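PDB 4GLK: endoribonuclease AbiQ, which acts as the endoribonuclease toxin of a lactococcal type III toxin-antitoxin system and is neutralised by its cognate repeat RNA, AntiQ. Local coordinates for residues A[13-18]-A[163-168]; A[35-40]-A[45-50]; A[70-75]-A[130-135]. The protein carries 1 engineered substitution. One frame throughout, in Å; residues are numbered along the deposited sequence.

Interaction 1 of 3, residues A[13-18]-A[163-168]; sequences IAYLRK and TLYSKK
Tyr15 and Tyr165 bring together two helices from opposite ends of the chain, 10-16 and 155-166, in a small helix-to-helix contact at the surface of the ToxN-type toxin fold. Their CA atoms lie 8.3 Å apart, and the space between the helices is bridged by aromatic side chains. In both tyrosines CG lies anti to the backbone N (chi1 167° in Tyr15, -167° in Tyr165), which extends each ring across toward the other helix, the two running alongside one another with opposite headings.

The aromatic contact is the larger part of the interface. The ring centroids are 4.8 Å apart and the planes are inclined at 58°, an oblique pairing. One corner of the Tyr165 ring does most of the touching: CD2 sits 3.3 Å above the plane of the Tyr15 ring, displaced toward its rim. Just behind this corner, Tyr165 CB packs against Tyr15 CE2 at 3.7 Å. Further rings extend the cluster, since Tyr12 meets Tyr165 edge-to-face and Phe19 does the same with Tyr15.

Polar interactions fall to the phenol of Tyr15. Its OH is hydrogen-bonded to the backbone O of Lys161, one helical turn before Tyr165 on helix 155-166, so the ring is held at both its face and its far end. No hydrogen bond joins segments 13-18 and 163-168 themselves.

The remaining contact is van der Waals packing by Leu164, whose side chain crosses that of Tyr15 at about a right angle and places its CB 3.5 Å from Tyr15 OH.

Interaction 2 of 3, residues A[35-40]-A[45-50]; sequences VGVVLK and NYFIPL
Phe47 lays its side chain along the neighbouring backbone from Val35 to Val37. Its CB starts 3.7 Å from Val35 O, the same carbonyl that receives a CA-H...O contact from Phe47 CA, and CG stays near that oxygen. With CG anti to the carbonyl carbon (chi1 -63°), the ring reaches Gly36: CD1 comes within 3.3 Å of Gly36 CA, and CE1 lies 3.5 Å from the same Gly36 CA. Having no side chain, Gly36 lets the ring lie directly against its CA. At the tip, CZ meets Val37 CG2 at 3.7 Å, just beyond the cis peptide bond that precedes Val37. The ring is also met edge-to-face by Phe6 from strand 4-8.

The two segments form a beta hairpin within the antiparallel sheet of this toxin, whose family is grouped with SH3-like folds. Val35 and Ile48 are a hydrogen-bonded pair, linked by Val35 N to Ile48 O and by Ile48 N to Val35 O, both at 2.9 Å. The chain turns a corner at Val38, yet Val38 N still reaches Tyr46 O at 3.2 Å through an almost straight N-H...O angle of 175°. Val38 CG2 packs against Ile48 CG1 at 3.5 Å, and both side chains touch Ser133 of helix 126-143. Nearer the turn, Tyr46 N donates to Leu39 O, while the Tyr46 hydroxyl is hydrogen-bonded to Glu159.

Interaction 3 of 3, residues A[70-75]-A[130-135]; sequences IVTRLF and ENKSEV
Ile70 and Lys132 mark the closest approach of the two main chains, with their CA atoms 7.7 Å apart. Segment 130-135 is helical throughout and belongs to helix 126-143, whereas 70-75 passes from a loop residue, Ile70, into strand 71-76, an outermost strand of the sheet. The backbones thus stay well apart, and the only bond between the segments runs from a side chain to a backbone carbonyl.

Lys132 makes that bond. It leaves its helix with CG anti to the backbone N and bends further out, at chi3 (-89°) and again at chi4, which brings its amine beside the start of the strand. NZ donates to Val71 O at 2.8 Å. It approaches from above the carbonyl plane, at a C=O...N angle of 104°, and therefore does not use a lone pair of that oxygen. The amine is also hydrogen-bonded to Ser68 O in the loop just before the strand, so two backbone carbonyls grip it.

This is helix-on-sheet packing in a fold of helices around an antiparallel sheet, with helix 126-143 lying against one face of that sheet. Thr72 turns toward the helix, and its OG1 lies against the lysine chain, 3.1 Å from Lys132 CE and 3.7 Å from Lys132 CD, as the threonine and lysine side chains pass alongside with opposed headings. That hydroxyl is hydrogen-bonded to His89 NE2 on strand 79-94, and the other nitrogen of the imidazole, ND1, pairs with Ser133 OG on the helix.

Interactions 2 and 3 belong to the buried part of the fold, whereas interaction 1 lies at the surface, about 25 Å from interaction 3 between centres and on the opposite side of the chain's centre. The two buried contacts share the antiparallel sheet and touch directly: Ser133 OG of helix 126-143 lies 3.4 Å from Ile48 CD1, and Leu50 packs against Leu74. Chemistry follows position. Neighbouring strands in 35-40/45-50 are joined by backbone hydrogen bonds, with apolar side chains packed about them; 70-75/130-135 is bridged by a lysine amine spanning strand and helix; and 13-18/163-168 brings the first and last helices of the chain together through tyrosine rings.

Interaction 1 of 3, residues A[13-18]-A[163-168]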
ATOM      1  N   ILE A  13      -0.093 -12.977   4.352  1.00 24.53           N
ATOM      2  CA  ILE A  13      -0.574 -12.635   2.999  1.00 23.75           C
ATOM      3  C   ILE A  13      -1.366 -13.801   2.401  1.00 28.12           C
ATOM      4  O   ILE A  13      -2.474 -13.582   1.899  1.00 28.66           O
ATOM      5  CB  ILE A  13       0.599 -12.167   2.090  1.00 25.78           C
ATOM      6  CG1 ILE A  13       1.190 -10.831   2.605  1.00 24.78           C
ATOM      7  CG2 ILE A  13       0.195 -12.080   0.601  1.00 25.42           C
ATOM      8  CD1 ILE A  13       0.267  -9.554   2.523  1.00 24.90           C
ATOM      9  N   ALA A  14      -0.823 -15.038   2.505  1.00 23.95           N
ATOM     10  CA  ALA A  14      -1.482 -16.247   1.995  1.00 24.90           C
ATOM     11  C   ALA A  14      -2.829 -16.424   2.679  1.00 31.37           C
ATOM     12  O   ALA A  14      -3.777 -16.835   2.026  1.00 31.72           O
ATOM     13  CB  ALA A  14      -0.610 -17.482   2.207  1.00 25.55           C
ATOM     14  N   TYR A  15      -2.920 -16.045   3.970  1.00 28.74           N
ATOM     15  CA  TYR A  15      -4.144 -16.107   4.754  1.00 29.68           C
ATOM     16  C   TYR A  15      -5.184 -15.079   4.275  1.00 35.87           C
ATOM     17  O   TYR A  15      -6.358 -15.435   4.161  1.00 35.98           O
ATOM     18  CB  TYR A  15      -3.840 -15.971   6.242  1.00 30.80           C
ATOM     19  CG  TYR A  15      -5.053 -15.722   7.114  1.00 33.41           C
ATOM     20  CD1 TYR A  15      -5.821 -16.785   7.596  1.00 35.45           C
ATOM     21  CD2 TYR A  15      -5.383 -14.437   7.532  1.00 34.35           C
ATOM     22  CE1 TYR A  15      -6.892 -16.567   8.464  1.00 34.98           C
ATOM     23  CE2 TYR A  15      -6.444 -14.207   8.400  1.00 35.65           C
ATOM     24  CZ  TYR A  15      -7.204 -15.272   8.856  1.00 41.05           C
ATOM     25  OH  TYR A  15      -8.261 -15.016   9.688  1.00 38.51           O
ATOM     26  N   LEU A  16      -4.768 -13.812   4.018  1.00 31.19           N
ATOM     27  CA  LEU A  16      -5.699 -12.795   3.525  1.00 30.58           C
ATOM     28  C   LEU A  16      -6.197 -13.152   2.131  1.00 33.42           C
ATOM     29  O   LEU A  16      -7.369 -12.933   1.852  1.00 32.31           O
ATOM     30  CB  LEU A  16      -5.110 -11.377   3.509  1.00 30.30           C
ATOM     31  CG  LEU A  16      -4.821 -10.683   4.831  1.00 35.51           C
ATOM     32  CD1 LEU A  16      -4.485  -9.230   4.584  1.00 35.67           C
ATOM     33  CD2 LEU A  16      -6.003 -10.776   5.813  1.00 39.06           C
ATOM     34  N   ARG A  17      -5.316 -13.714   1.271  1.00 30.45           N
ATOM     35  CA  ARG A  17      -5.658 -14.109  -0.101  1.00 30.61           C
ATOM     36  C   ARG A  17      -6.681 -15.260  -0.172  1.00 36.82           C
ATOM     37  O   ARG A  17      -7.257 -15.490  -1.238  1.00 36.88           O
ATOM     38  CB  ARG A  17      -4.415 -14.375  -0.967  1.00 29.88           C
ATOM     39  CG  ARG A  17      -3.524 -13.154  -1.159  1.00 34.23           C
ATOM     40  CD  ARG A  17      -2.431 -13.363  -2.186  1.00 37.08           C
ATOM     41  NE  ARG A  17      -2.900 -12.965  -3.519  1.00 49.59           N
ATOM     42  CZ  ARG A  17      -3.173 -13.820  -4.492  1.00 58.10           C
ATOM     43  NH1 ARG A  17      -2.987 -15.117  -4.329  1.00 42.52           N
ATOM     44  NH2 ARG A  17      -3.622 -13.370  -5.661  1.00 54.34           N
ATOM     45  N   LYS A  18      -6.931 -15.964   0.962  1.00 35.30           N
ATOM     46  CA  LYS A  18      -7.997 -16.972   1.076  1.00 36.08           C
ATOM     47  C   LYS A  18      -9.367 -16.292   0.877  1.00 40.39           C
ATOM     48  O   LYS A  18     -10.255 -16.870   0.264  1.00 40.26           O
ATOM     49  CB  LYS A  18      -8.008 -17.587   2.482  1.00 39.46           C
ATOM     50  CG  LYS A  18      -7.214 -18.869   2.631  1.00 56.13           C
ATOM     51  CD  LYS A  18      -6.616 -19.019   4.033  1.00 64.11           C
ATOM     52  CE  LYS A  18      -5.121 -19.305   3.944  1.00 64.62           C
ATOM     53  NZ  LYS A  18      -4.530 -19.761   5.234  1.00 53.70           N
ATOM     54  N   THR A 163      -8.126  -9.627  12.901  1.00 33.72           N
ATOM     55  CA  THR A 163      -8.256  -9.824  14.350  1.00 33.58           C
ATOM     56  C   THR A 163      -8.285 -11.313  14.687  1.00 38.83           C
ATOM     57  O   THR A 163      -7.739 -11.708  15.708  1.00 39.10           O
ATOM     58  CB  THR A 163      -9.335  -8.925  15.027  1.00 39.18           C
ATOM     59  OG1 THR A 163     -10.090  -9.663  16.011  1.00 39.98           O
ATOM     60  CG2 THR A 163     -10.272  -8.291  14.044  1.00 29.09           C
ATOM     61  N   LEU A 164      -8.889 -12.124  13.793  1.00 36.90           N
ATOM     62  CA  LEU A 164      -8.992 -13.586  13.872  1.00 37.71           C
ATOM     63  C   LEU A 164      -7.620 -14.233  13.777  1.00 39.68           C
ATOM     64  O   LEU A 164      -7.373 -15.193  14.486  1.00 39.25           O
ATOM     65  CB  LEU A 164      -9.852 -14.091  12.706  1.00 38.60           C
ATOM     66  CG  LEU A 164     -11.237 -14.643  13.003  1.00 44.84           C
ATOM     67  CD1 LEU A 164     -12.105 -13.657  13.727  1.00 49.75           C
ATOM     68  CD2 LEU A 164     -11.888 -15.134  11.749  1.00 43.71           C
ATOM     69  N   TYR A 165      -6.775 -13.706  12.916  1.00 35.36           N
ATOM     70  CA  TYR A 165      -5.459 -14.207  12.744  1.00 35.52           C
ATOM     71  C   TYR A 165      -4.730 -13.996  14.028  1.00 44.91           C
ATOM     72  O   TYR A 165      -4.110 -14.889  14.515  1.00 44.91           O
ATOM     73  CB  TYR A 165      -4.730 -13.500  11.600  1.00 34.93           C
ATOM     74  CG  TYR A 165      -3.464 -14.176  11.163  1.00 34.47           C
ATOM     75  CD1 TYR A 165      -2.266 -13.857  11.715  1.00 34.94           C
ATOM     76  CD2 TYR A 165      -3.486 -15.143  10.211  1.00 35.36           C
ATOM     77  CE1 TYR A 165      -1.123 -14.477  11.307  1.00 35.64           C
ATOM     78  CE2 TYR A 165      -2.361 -15.768   9.814  1.00 35.44           C
ATOM     79  CZ  TYR A 165      -1.192 -15.424  10.363  1.00 41.73           C
ATOM     80  OH  TYR A 165      -0.100 -16.054   9.949  1.00 43.90           O
ATOM     81  N   SER A 166      -4.802 -12.805  14.580  1.00 45.65           N
ATOM     82  CA  SER A 166      -3.990 -12.487  15.739  1.00 47.14           C
ATOM     83  C   SER A 166      -4.517 -12.991  17.075  1.00 53.23           C
ATOM     84  O   SER A 166      -3.821 -12.969  18.036  1.00 52.87           O
ATOM     85  CB  SER A 166      -3.550 -11.013  15.771  1.00 20.00           C
ATOM     86  OG  SER A 166      -4.603 -10.098  15.685  1.00 20.00           O
ATOM     87  N   LYS A 167      -5.738 -13.476  17.101  1.00 51.86           N
ATOM     88  CA  LYS A 167      -6.297 -14.113  18.273  1.00 52.67           C
ATOM     89  C   LYS A 167      -5.985 -15.599  18.206  1.00 58.01           C
ATOM     90  O   LYS A 167      -6.276 -16.343  19.110  1.00 58.56           O
ATOM     91  CB  LYS A 167      -7.816 -13.955  18.295  1.00 55.18           C
ATOM     92  CG  LYS A 167      -8.377 -12.641  18.814  1.00 68.88           C
ATOM     93  CD  LYS A 167      -9.727 -12.899  19.472  1.00 76.77           C
ATOM     94  CE  LYS A 167     -10.734 -11.792  19.252  1.00 89.30           C
ATOM     95  NZ  LYS A 167     -12.078 -12.295  18.841  1.00 96.00           N
ATOM     96  N   LYS A 168      -5.395 -16.037  17.121  1.00 54.19           N
ATOM     97  CA  LYS A 168      -5.080 -17.476  16.999  1.00 71.52           C
ATOM     98  C   LYS A 168      -4.375 -18.142  18.202  1.00110.07           C
ATOM     99  O   LYS A 168      -3.470 -17.569  18.809  1.00 74.07           O
ATOM    100  CB  LYS A 168      -4.381 -17.813  15.666  1.00 73.01           C
ATOM    101  CG  LYS A 168      -2.905 -17.427  15.597  1.00 76.92           C
ATOM    102  CD  LYS A 168      -2.354 -17.497  14.181  1.00 81.62           C
ATOM    103  CE  LYS A 168      -1.048 -16.757  14.097  1.00 86.89           C
ATOM    104  NZ  LYS A 168      -0.048 -17.513  13.300  1.00 93.84           N
TER

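Interaction 2 of 3, residues A[35-40]-A[45-50]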
ATOM      1  N   VAL A  35       4.095   0.332   2.447  1.00 24.57           N
ATOM      2  CA  VAL A  35       4.383   1.571   3.145  1.00 24.11           C
ATOM      3  C   VAL A  35       3.270   1.808   4.154  1.00 28.92           C
ATOM      4  O   VAL A  35       2.094   1.573   3.860  1.00 26.45           O
ATOM      5  CB  VAL A  35       4.588   2.807   2.229  1.00 28.25           C
ATOM      6  CG1 VAL A  35       5.254   3.936   3.020  1.00 27.73           C
ATOM      7  CG2 VAL A  35       5.417   2.468   0.979  1.00 27.89           C
ATOM      8  N   GLY A  36       3.654   2.281   5.330  1.00 26.50           N
ATOM      9  CA  GLY A  36       2.699   2.586   6.382  1.00 26.69           C
ATOM     10  C   GLY A  36       3.292   3.281   7.582  1.00 29.43           C
ATOM     11  O   GLY A  36       4.515   3.431   7.667  1.00 28.52           O
ATOM     12  N   VAL A  37       2.442   3.691   8.544  1.00 26.58           N
ATOM     13  CA  VAL A  37       0.970   3.563   8.546  1.00 26.77           C
ATOM     14  C   VAL A  37       0.372   4.752   7.787  1.00 34.54           C
ATOM     15  O   VAL A  37       0.750   5.900   8.012  1.00 32.29           O
ATOM     16  CB  VAL A  37       0.391   3.452   9.983  1.00 29.29           C
ATOM     17  CG1 VAL A  37      -1.104   3.176   9.967  1.00 28.08           C
ATOM     18  CG2 VAL A  37       1.123   2.381  10.786  1.00 29.20           C
ATOM     19  N   VAL A  38      -0.530   4.448   6.863  1.00 33.42           N
ATOM     20  CA  VAL A  38      -1.186   5.434   6.018  1.00 33.48           C
ATOM     21  C   VAL A  38      -2.558   5.777   6.593  1.00 37.50           C
ATOM     22  O   VAL A  38      -3.116   6.827   6.292  1.00 34.96           O
ATOM     23  CB  VAL A  38      -1.288   4.901   4.563  1.00 37.79           C
ATOM     24  CG1 VAL A  38       0.094   4.558   4.002  1.00 38.26           C
ATOM     25  CG2 VAL A  38      -2.238   3.697   4.460  1.00 36.89           C
ATOM     26  N   LEU A  39      -3.113   4.861   7.390  1.00 36.41           N
ATOM     27  CA  LEU A  39      -4.456   4.974   7.949  1.00 37.63           C
ATOM     28  C   LEU A  39      -4.521   4.106   9.206  1.00 44.02           C
ATOM     29  O   LEU A  39      -4.278   2.896   9.152  1.00 43.48           O
ATOM     30  CB  LEU A  39      -5.494   4.457   6.911  1.00 37.53           C
ATOM     31  CG  LEU A  39      -6.756   5.282   6.546  1.00 41.96           C
ATOM     32  CD1 LEU A  39      -7.856   4.354   6.052  1.00 41.14           C
ATOM     33  CD2 LEU A  39      -7.288   6.103   7.708  1.00 43.32           C
ATOM     34  N   LYS A  40      -4.781   4.739  10.338  1.00 43.20           N
ATOM     35  CA  LYS A  40      -4.929   4.079  11.622  1.00 44.60           C
ATOM     36  C   LYS A  40      -6.441   4.199  11.828  1.00 53.27           C
ATOM     37  O   LYS A  40      -6.936   5.248  12.258  1.00 54.08           O
ATOM     38  CB  LYS A  40      -4.095   4.829  12.681  1.00 46.91           C
ATOM     39  CG  LYS A  40      -4.257   4.330  14.105  1.00 58.87           C
ATOM     40  CD  LYS A  40      -4.516   5.501  15.051  1.00 68.73           C
ATOM     41  CE  LYS A  40      -5.207   5.119  16.343  1.00 72.86           C
ATOM     42  NZ  LYS A  40      -4.373   4.225  17.193  1.00 73.43           N
ATOM     43  N   ASN A  45      -3.801  -0.935  11.601  1.00 30.13           N
ATOM     44  CA  ASN A  45      -2.796  -0.176  10.872  1.00 28.01           C
ATOM     45  C   ASN A  45      -2.802  -0.652   9.436  1.00 27.32           C
ATOM     46  O   ASN A  45      -2.693  -1.847   9.183  1.00 27.06           O
ATOM     47  CB  ASN A  45      -1.429  -0.326  11.502  1.00 28.00           C
ATOM     48  CG  ASN A  45      -1.301   0.328  12.863  1.00 43.88           C
ATOM     49  OD1 ASN A  45      -1.747   1.466  13.107  1.00 33.74           O
ATOM     50  ND2 ASN A  45      -0.652  -0.377  13.767  1.00 31.80           N
ATOM     51  N   TYR A  46      -2.987   0.285   8.510  1.00 21.60           N
ATOM     52  CA  TYR A  46      -3.090   0.046   7.077  1.00 21.61           C
ATOM     53  C   TYR A  46      -1.810   0.337   6.344  1.00 25.82           C
ATOM     54  O   TYR A  46      -1.163   1.356   6.569  1.00 25.57           O
ATOM     55  CB  TYR A  46      -4.234   0.867   6.496  1.00 22.60           C
ATOM     56  CG  TYR A  46      -5.549   0.133   6.564  1.00 23.10           C
ATOM     57  CD1 TYR A  46      -6.326   0.156   7.721  1.00 23.81           C
ATOM     58  CD2 TYR A  46      -5.994  -0.634   5.490  1.00 23.73           C
ATOM     59  CE1 TYR A  46      -7.536  -0.528   7.790  1.00 24.82           C
ATOM     60  CE2 TYR A  46      -7.201  -1.319   5.547  1.00 24.85           C
ATOM     61  CZ  TYR A  46      -7.968  -1.263   6.697  1.00 27.65           C
ATOM     62  OH  TYR A  46      -9.122  -1.985   6.737  1.00 24.46           O
ATOM     63  N   PHE A  47      -1.449  -0.585   5.467  1.00 22.47           N
ATOM     64  CA  PHE A  47      -0.241  -0.527   4.663  1.00 21.14           C
ATOM     65  C   PHE A  47      -0.586  -0.624   3.185  1.00 23.19           C
ATOM     66  O   PHE A  47      -1.379  -1.471   2.816  1.00 21.68           O
ATOM     67  CB  PHE A  47       0.724  -1.641   5.116  1.00 21.84           C
ATOM     68  CG  PHE A  47       1.141  -1.422   6.559  1.00 21.45           C
ATOM     69  CD1 PHE A  47       2.262  -0.664   6.867  1.00 22.39           C
ATOM     70  CD2 PHE A  47       0.354  -1.890   7.608  1.00 23.01           C
ATOM     71  CE1 PHE A  47       2.593  -0.375   8.191  1.00 22.43           C
ATOM     72  CE2 PHE A  47       0.698  -1.620   8.935  1.00 25.12           C
ATOM     73  CZ  PHE A  47       1.824  -0.874   9.215  1.00 22.37           C
ATOM     74  N   ILE A  48      -0.012   0.272   2.355  1.00 21.15           N
ATOM     75  CA  ILE A  48      -0.225   0.344   0.903  1.00 19.80           C
ATOM     76  C   ILE A  48       0.917  -0.363   0.161  1.00 22.79           C
ATOM     77  O   ILE A  48       2.097  -0.054   0.407  1.00 21.08           O
ATOM     78  CB  ILE A  48      -0.351   1.810   0.413  1.00 24.03           C
ATOM     79  CG1 ILE A  48      -1.411   2.594   1.203  1.00 26.08           C
ATOM     80  CG2 ILE A  48      -0.679   1.880  -1.080  1.00 27.50           C
ATOM     81  CD1 ILE A  48      -1.493   4.067   0.843  1.00 32.86           C
ATOM     82  N   PRO A  49       0.608  -1.257  -0.799  1.00 16.77           N
ATOM     83  CA  PRO A  49       1.693  -1.823  -1.610  1.00 18.42           C
ATOM     84  C   PRO A  49       2.191  -0.766  -2.609  1.00 25.42           C
ATOM     85  O   PRO A  49       1.425   0.044  -3.096  1.00 22.62           O
ATOM     86  CB  PRO A  49       1.050  -3.031  -2.287  1.00 20.10           C
ATOM     87  CG  PRO A  49      -0.417  -2.695  -2.349  1.00 22.76           C
ATOM     88  CD  PRO A  49      -0.723  -1.716  -1.255  1.00 17.92           C
ATOM     89  N   LEU A  50       3.495  -0.745  -2.841  1.00 27.25           N
ATOM     90  CA  LEU A  50       4.171   0.199  -3.718  1.00 28.85           C
ATOM     91  C   LEU A  50       4.666  -0.561  -4.947  1.00 34.18           C
ATOM     92  O   LEU A  50       5.250  -1.646  -4.797  1.00 32.89           O
ATOM     93  CB  LEU A  50       5.365   0.811  -2.934  1.00 29.96           C
ATOM     94  CG  LEU A  50       6.366   1.727  -3.683  1.00 36.49           C
ATOM     95  CD1 LEU A  50       6.732   2.947  -2.841  1.00 35.84           C
ATOM     96  CD2 LEU A  50       7.664   0.959  -3.998  1.00 41.94           C
TER

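Interaction 3 of 3, residues A[70-75]-A[130-135]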
ATOM      1  N   ILE A  70      -7.511   6.247  -6.929  1.00 24.38           N
ATOM      2  CA  ILE A  70      -7.078   5.046  -6.222  1.00 24.09           C
ATOM      3  C   ILE A  70      -5.572   4.823  -6.175  1.00 25.05           C
ATOM      4  O   ILE A  70      -5.096   4.059  -5.354  1.00 22.90           O
ATOM      5  CB  ILE A  70      -7.861   3.928  -6.979  1.00 28.45           C
ATOM      6  CG1 ILE A  70      -8.825   3.199  -6.103  1.00 28.55           C
ATOM      7  CG2 ILE A  70      -7.119   3.076  -7.993  1.00 31.76           C
ATOM      8  CD1 ILE A  70     -10.026   3.829  -6.148  1.00 30.24           C
ATOM      9  N   VAL A  71      -4.838   5.468  -7.063  1.00 21.82           N
ATOM     10  CA  VAL A  71      -3.391   5.327  -7.161  1.00 22.19           C
ATOM     11  C   VAL A  71      -2.742   6.694  -6.971  1.00 25.51           C
ATOM     12  O   VAL A  71      -3.202   7.667  -7.576  1.00 22.91           O
ATOM     13  CB  VAL A  71      -2.988   4.715  -8.536  1.00 26.22           C
ATOM     14  CG1 VAL A  71      -1.508   4.945  -8.844  1.00 26.46           C
ATOM     15  CG2 VAL A  71      -3.334   3.234  -8.616  1.00 25.49           C
ATOM     16  N   THR A  72      -1.687   6.762  -6.119  1.00 22.21           N
ATOM     17  CA  THR A  72      -0.873   7.963  -5.974  1.00 22.80           C
ATOM     18  C   THR A  72       0.429   7.736  -6.735  1.00 27.69           C
ATOM     19  O   THR A  72       1.126   6.748  -6.506  1.00 26.59           O
ATOM     20  CB  THR A  72      -0.604   8.349  -4.512  1.00 27.45           C
ATOM     21  OG1 THR A  72      -1.839   8.613  -3.894  1.00 30.61           O
ATOM     22  CG2 THR A  72       0.226   9.621  -4.392  1.00 24.26           C
ATOM     23  N   ARG A  73       0.775   8.694  -7.585  1.00 26.19           N
ATOM     24  CA  ARG A  73       2.005   8.685  -8.378  1.00 26.48           C
ATOM     25  C   ARG A  73       3.157   9.288  -7.570  1.00 28.69           C
ATOM     26  O   ARG A  73       3.016  10.347  -6.968  1.00 26.98           O
ATOM     27  CB  ARG A  73       1.775   9.456  -9.673  1.00 27.42           C
ATOM     28  CG  ARG A  73       0.686   8.855 -10.542  1.00 37.11           C
ATOM     29  CD  ARG A  73       0.359   9.765 -11.700  1.00 47.83           C
ATOM     30  NE  ARG A  73       1.507   9.948 -12.588  1.00 56.31           N
ATOM     31  CZ  ARG A  73       1.632  10.951 -13.447  1.00 63.21           C
ATOM     32  NH1 ARG A  73       0.697  11.888 -13.527  1.00 46.28           N
ATOM     33  NH2 ARG A  73       2.704  11.034 -14.223  1.00 46.37           N
ATOM     34  N   LEU A  74       4.275   8.586  -7.513  1.00 25.61           N
ATOM     35  CA  LEU A  74       5.429   9.031  -6.726  1.00 25.25           C
ATOM     36  C   LEU A  74       6.397   9.729  -7.644  1.00 30.84           C
ATOM     37  O   LEU A  74       6.554   9.323  -8.793  1.00 30.54           O
ATOM     38  CB  LEU A  74       6.121   7.838  -6.047  1.00 24.80           C
ATOM     39  CG  LEU A  74       5.577   7.256  -4.721  1.00 28.43           C
ATOM     40  CD1 LEU A  74       4.316   7.946  -4.199  1.00 26.23           C
ATOM     41  CD2 LEU A  74       5.420   5.752  -4.813  1.00 30.79           C
ATOM     42  N   PHE A  75       6.996  10.809  -7.165  1.00 28.64           N
ATOM     43  CA  PHE A  75       7.951  11.596  -7.931  1.00 29.33           C
ATOM     44  C   PHE A  75       9.215  11.797  -7.122  1.00 32.71           C
ATOM     45  O   PHE A  75       9.278  11.365  -5.971  1.00 31.45           O
ATOM     46  CB  PHE A  75       7.317  12.931  -8.382  1.00 32.01           C
ATOM     47  CG  PHE A  75       6.098  12.724  -9.254  1.00 34.35           C
ATOM     48  CD1 PHE A  75       6.232  12.446 -10.612  1.00 37.81           C
ATOM     49  CD2 PHE A  75       4.817  12.751  -8.707  1.00 36.24           C
ATOM     50  CE1 PHE A  75       5.104  12.194 -11.403  1.00 38.25           C
ATOM     51  CE2 PHE A  75       3.689  12.548  -9.510  1.00 38.64           C
ATOM     52  CZ  PHE A  75       3.843  12.271 -10.852  1.00 36.73           C
ATOM     53  N   GLU A 130      -2.433  10.019   3.622  1.00 24.76           N
ATOM     54  CA  GLU A 130      -3.368   9.711   4.707  1.00 24.91           C
ATOM     55  C   GLU A 130      -4.810  10.002   4.300  1.00 25.34           C
ATOM     56  O   GLU A 130      -5.655   9.120   4.450  1.00 24.80           O
ATOM     57  CB  GLU A 130      -2.981  10.446   5.999  1.00 26.99           C
ATOM     58  CG  GLU A 130      -1.759   9.843   6.684  1.00 49.69           C
ATOM     59  CD  GLU A 130      -1.249  10.493   7.960  1.00 79.26           C
ATOM     60  OE1 GLU A 130      -1.841  11.501   8.416  1.00 84.76           O
ATOM     61  OE2 GLU A 130      -0.250   9.982   8.513  1.00 74.83           O
ATOM     62  N   ASN A 131      -5.054  11.174   3.672  1.00 21.70           N
ATOM     63  CA  ASN A 131      -6.395  11.589   3.216  1.00 22.87           C
ATOM     64  C   ASN A 131      -6.964  10.794   2.066  1.00 24.62           C
ATOM     65  O   ASN A 131      -8.142  10.447   2.107  1.00 23.93           O
ATOM     66  CB  ASN A 131      -6.484  13.070   2.966  1.00 23.31           C
ATOM     67  CG  ASN A 131      -6.607  13.831   4.258  1.00 38.58           C
ATOM     68  OD1 ASN A 131      -7.696  14.032   4.764  1.00 35.77           O
ATOM     69  ND2 ASN A 131      -5.491  14.231   4.840  1.00 25.90           N
ATOM     70  N   LYS A 132      -6.135  10.443   1.088  1.00 21.28           N
ATOM     71  CA  LYS A 132      -6.596   9.611  -0.021  1.00 21.78           C
ATOM     72  C   LYS A 132      -6.932   8.189   0.428  1.00 25.28           C
ATOM     73  O   LYS A 132      -7.835   7.583  -0.128  1.00 23.91           O
ATOM     74  CB  LYS A 132      -5.597   9.564  -1.176  1.00 24.45           C
ATOM     75  CG  LYS A 132      -6.325   9.134  -2.437  1.00 30.28           C
ATOM     76  CD  LYS A 132      -5.488   8.424  -3.404  1.00 37.07           C
ATOM     77  CE  LYS A 132      -4.857   9.392  -4.334  1.00 32.85           C
ATOM     78  NZ  LYS A 132      -4.873   8.888  -5.713  1.00 37.57           N
ATOM     79  N   SER A 133      -6.187   7.645   1.410  1.00 22.30           N
ATOM     80  CA  SER A 133      -6.482   6.320   1.967  1.00 21.42           C
ATOM     81  C   SER A 133      -7.848   6.336   2.641  1.00 24.03           C
ATOM     82  O   SER A 133      -8.629   5.402   2.455  1.00 23.73           O
ATOM     83  CB  SER A 133      -5.379   5.873   2.919  1.00 22.80           C
ATOM     84  OG  SER A 133      -4.222   5.636   2.133  1.00 30.69           O
ATOM     85  N   GLU A 134      -8.150   7.419   3.367  1.00 21.43           N
ATOM     86  CA  GLU A 134      -9.426   7.669   4.047  1.00 21.96           C
ATOM     87  C   GLU A 134     -10.548   7.762   3.035  1.00 23.75           C
ATOM     88  O   GLU A 134     -11.572   7.128   3.251  1.00 22.57           O
ATOM     89  CB  GLU A 134      -9.377   8.984   4.844  1.00 24.11           C
ATOM     90  CG  GLU A 134      -9.640   8.825   6.319  1.00 38.73           C
ATOM     91  CD  GLU A 134      -9.849  10.167   6.992  1.00 72.25           C
ATOM     92  OE1 GLU A 134     -11.026  10.541   7.197  1.00 68.94           O
ATOM     93  OE2 GLU A 134      -8.845  10.861   7.278  1.00 68.76           O
ATOM     94  N   VAL A 135     -10.369   8.558   1.943  1.00 20.06           N
ATOM     95  CA  VAL A 135     -11.371   8.658   0.871  1.00 20.76           C
ATOM     96  C   VAL A 135     -11.632   7.238   0.314  1.00 23.41           C
ATOM     97  O   VAL A 135     -12.754   6.798   0.280  1.00 23.48           O
ATOM     98  CB  VAL A 135     -10.944   9.634  -0.261  1.00 25.64           C
ATOM     99  CG1 VAL A 135     -11.863   9.518  -1.482  1.00 24.85           C
ATOM    100  CG2 VAL A 135     -10.916  11.075   0.231  1.00 26.14           C
TER